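Local coordinates for initiator protein NS1 (Human bocavirus, PDB 4KW3), which probably binds the viral replication origin and nicks one DNA strand to start rolling-circle replication, the task of its N-terminal nuclease domain, at residues D59-R62 and D63-I67. Numbering follows the deposited sequence.
Sequences DIIR and DDLLI
Arg62 and Asp63, neighbours in the first turn of helix 60-69, point the same way and join in a salt bridge, a worked example of how side chains in the first turn tie a helix start to the loop before it. Arg62 can be followed outward. Its CB sits next to the peptide bond to Asp63 simply because the two residues are linked there. Next, CG, turned anti to the backbone N (chi1 175°), makes the first real contact, passing 4.0 Å from Leu66 CD1, so the aliphatic part of the arginine meets a leucine one turn on. The chain then bends at chi3 and carries the guanidinium back toward the helix start. There NE, 3.1 Å from Asp63 OD1, and NH2, 3.2 Å from that same oxygen, grip it side-on. Asp63 OD1 lies in the guanidinium plane, whereas the two flat groups are turned 54° apart; both nitrogens come from one face of the carboxylate, NE well above its plane and NH2 nearer to it on the syn side. At the tip, NH1 donates to the carbonyl oxygens of Ala53 and Asp57 in the preceding loop, which helps to fix the rotation of the group. Asp59 CB lies over one face of the guanidinium, offset toward its rim.

Asp59 is the N-cap: its OD1 accepts from Arg62 N at 2.9 Å in an almost straight bond (175°), and its OD2 takes the N-H of Ala53. The i to i+4 backbone bonds of the helix follow, from Asp63 N to Asp59 O through Leu66 N to Arg62 O. On another side of the turn, Ile61 CG2 touches Leu65 CD2 at 4.2 Å. These two side chains pack on Gln48 of helix 43-49, while Leu66 touches Leu49 of that helix and reaches Ile219, just beyond strand 216-217.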
ATOM      1  N   ASP A  59     -21.656  10.703 -14.328  1.00 71.73           N
ATOM      2  CA  ASP A  59     -22.157  10.412 -12.986  1.00 51.28           C
ATOM      3  C   ASP A  59     -21.499  11.402 -12.023  1.00 64.02           C
ATOM      4  O   ASP A  59     -20.347  11.233 -11.632  1.00 65.07           O
ATOM      5  CB  ASP A  59     -21.875   8.971 -12.595  1.00 67.57           C
ATOM      6  CG  ASP A  59     -22.482   8.598 -11.249  1.00 68.40           C
ATOM      7  OD1 ASP A  59     -22.722   9.510 -10.424  1.00 62.06           O
ATOM      8  OD2 ASP A  59     -22.697   7.385 -11.006  1.00 67.33           O
ATOM      9  N   ILE A  60     -22.236  12.455 -11.681  1.00 66.99           N
ATOM     10  CA  ILE A  60     -21.715  13.560 -10.883  1.00 70.09           C
ATOM     11  C   ILE A  60     -21.540  13.158  -9.430  1.00 69.48           C
ATOM     12  O   ILE A  60     -20.564  13.551  -8.778  1.00 68.78           O
ATOM     13  CB  ILE A  60     -22.637  14.790 -10.947  1.00 82.83           C
ATOM     14  CG1 ILE A  60     -23.002  15.113 -12.395  1.00 80.88           C
ATOM     15  CG2 ILE A  60     -21.981  15.982 -10.270  1.00 91.26           C
ATOM     16  CD1 ILE A  60     -24.298  14.475 -12.837  1.00 88.59           C
ATOM     17  N   ILE A  61     -22.474  12.344  -8.942  1.00 58.03           N
ATOM     18  CA  ILE A  61     -22.394  11.805  -7.596  1.00 60.29           C
ATOM     19  C   ILE A  61     -21.088  11.039  -7.435  1.00 63.73           C
ATOM     20  O   ILE A  61     -20.339  11.260  -6.483  1.00 64.36           O
ATOM     21  CB  ILE A  61     -23.587  10.894  -7.280  1.00 62.74           C
ATOM     22  CG1 ILE A  61     -24.860  11.736  -7.131  1.00 59.49           C
ATOM     23  CG2 ILE A  61     -23.353  10.118  -6.000  1.00 59.61           C
ATOM     24  CD1 ILE A  61     -26.117  10.903  -6.902  1.00 58.42           C
ATOM     25  N   ARG A  62     -20.831  10.142  -8.377  1.00 63.35           N
ATOM     26  CA  ARG A  62     -19.575   9.412  -8.436  1.00 54.15           C
ATOM     27  C   ARG A  62     -18.367  10.338  -8.360  1.00 57.05           C
ATOM     28  O   ARG A  62     -17.431  10.099  -7.592  1.00 62.25           O
ATOM     29  CB  ARG A  62     -19.498   8.592  -9.729  1.00 51.34           C
ATOM     30  CG  ARG A  62     -18.170   7.874  -9.941  1.00 47.68           C
ATOM     31  CD  ARG A  62     -18.003   7.483 -11.380  1.00 43.46           C
ATOM     32  NE  ARG A  62     -17.866   8.636 -12.266  1.00 53.13           N
ATOM     33  CZ  ARG A  62     -18.349   8.688 -13.506  1.00 54.93           C
ATOM     34  NH1 ARG A  62     -19.041   7.678 -14.002  1.00 48.68           N
ATOM     35  NH2 ARG A  62     -18.165   9.763 -14.247  1.00 63.96           N
ATOM     36  N   ASP A  63     -18.369  11.381  -9.179  1.00 55.83           N
ATOM     37  CA  ASP A  63     -17.194  12.249  -9.256  1.00 63.00           C
ATOM     38  C   ASP A  63     -16.888  12.950  -7.927  1.00 69.86           C
ATOM     39  O   ASP A  63     -15.730  13.038  -7.538  1.00 77.04           O
ATOM     40  CB  ASP A  63     -17.348  13.262 -10.383  1.00 61.12           C
ATOM     41  CG  ASP A  63     -17.473  12.606 -11.742  1.00 61.61           C
ATOM     42  OD1 ASP A  63     -16.870  11.515 -11.926  1.00 51.99           O
ATOM     43  OD2 ASP A  63     -18.223  13.161 -12.604  1.00 60.86           O
ATOM     44  N   ASP A  64     -17.920  13.449  -7.243  1.00 72.08           N
ATOM     45  CA  ASP A  64     -17.748  14.119  -5.948  1.00 67.20           C
ATOM     46  C   ASP A  64     -17.336  13.161  -4.848  1.00 63.63           C
ATOM     47  O   ASP A  64     -16.400  13.431  -4.077  1.00 68.91           O
ATOM     48  CB  ASP A  64     -19.043  14.818  -5.533  1.00 62.30           C
ATOM     49  CG  ASP A  64     -19.318  16.046  -6.355  1.00 77.00           C
ATOM     50  OD1 ASP A  64     -18.509  16.338  -7.272  1.00 82.32           O
ATOM     51  OD2 ASP A  64     -20.359  16.698  -6.113  1.00 87.68           O
ATOM     52  N   LEU A  65     -18.047  12.044  -4.798  1.00 51.22           N
ATOM     53  CA  LEU A  65     -17.788  10.964  -3.859  1.00 50.39           C
ATOM     54  C   LEU A  65     -16.287  10.620  -3.888  1.00 60.10           C
ATOM     55  O   LEU A  65     -15.617  10.627  -2.849  1.00 59.55           O
ATOM     56  CB  LEU A  65     -18.659   9.777  -4.253  1.00 49.82           C
ATOM     57  CG  LEU A  65     -19.189   8.776  -3.240  1.00 71.75           C
ATOM     58  CD1 LEU A  65     -19.702   9.496  -2.005  1.00 78.49           C
ATOM     59  CD2 LEU A  65     -20.338   8.004  -3.904  1.00 75.66           C
ATOM     60  N   LEU A  66     -15.752  10.399  -5.089  1.00 55.88           N
ATOM     61  CA  LEU A  66     -14.335  10.092  -5.260  1.00 50.80           C
ATOM     62  C   LEU A  66     -13.436  11.243  -4.838  1.00 51.28           C
ATOM     63  O   LEU A  66     -12.399  11.022  -4.213  1.00 56.80           O
ATOM     64  CB  LEU A  66     -14.036   9.667  -6.698  1.00 47.63           C
ATOM     65  CG  LEU A  66     -14.644   8.312  -7.037  1.00 48.77           C
ATOM     66  CD1 LEU A  66     -14.473   8.013  -8.495  1.00 39.13           C
ATOM     67  CD2 LEU A  66     -14.006   7.220  -6.155  1.00 43.16           C
ATOM     68  N   ILE A  67     -13.810  12.467  -5.194  1.00 54.02           N
ATOM     69  CA  ILE A  67     -13.079  13.632  -4.701  1.00 60.99           C
ATOM     70  C   ILE A  67     -13.070  13.691  -3.163  1.00 61.74           C
ATOM     71  O   ILE A  67     -12.033  13.984  -2.562  1.00 66.02           O
ATOM     72  CB  ILE A  67     -13.620  14.965  -5.288  1.00 64.36           C
ATOM     73  CG1 ILE A  67     -13.224  15.079  -6.753  1.00 65.78           C
ATOM     74  CG2 ILE A  67     -12.985  16.146  -4.603  1.00 56.38           C
ATOM     75  CD1 ILE A  67     -11.702  15.032  -6.943  1.00 69.17           C
TER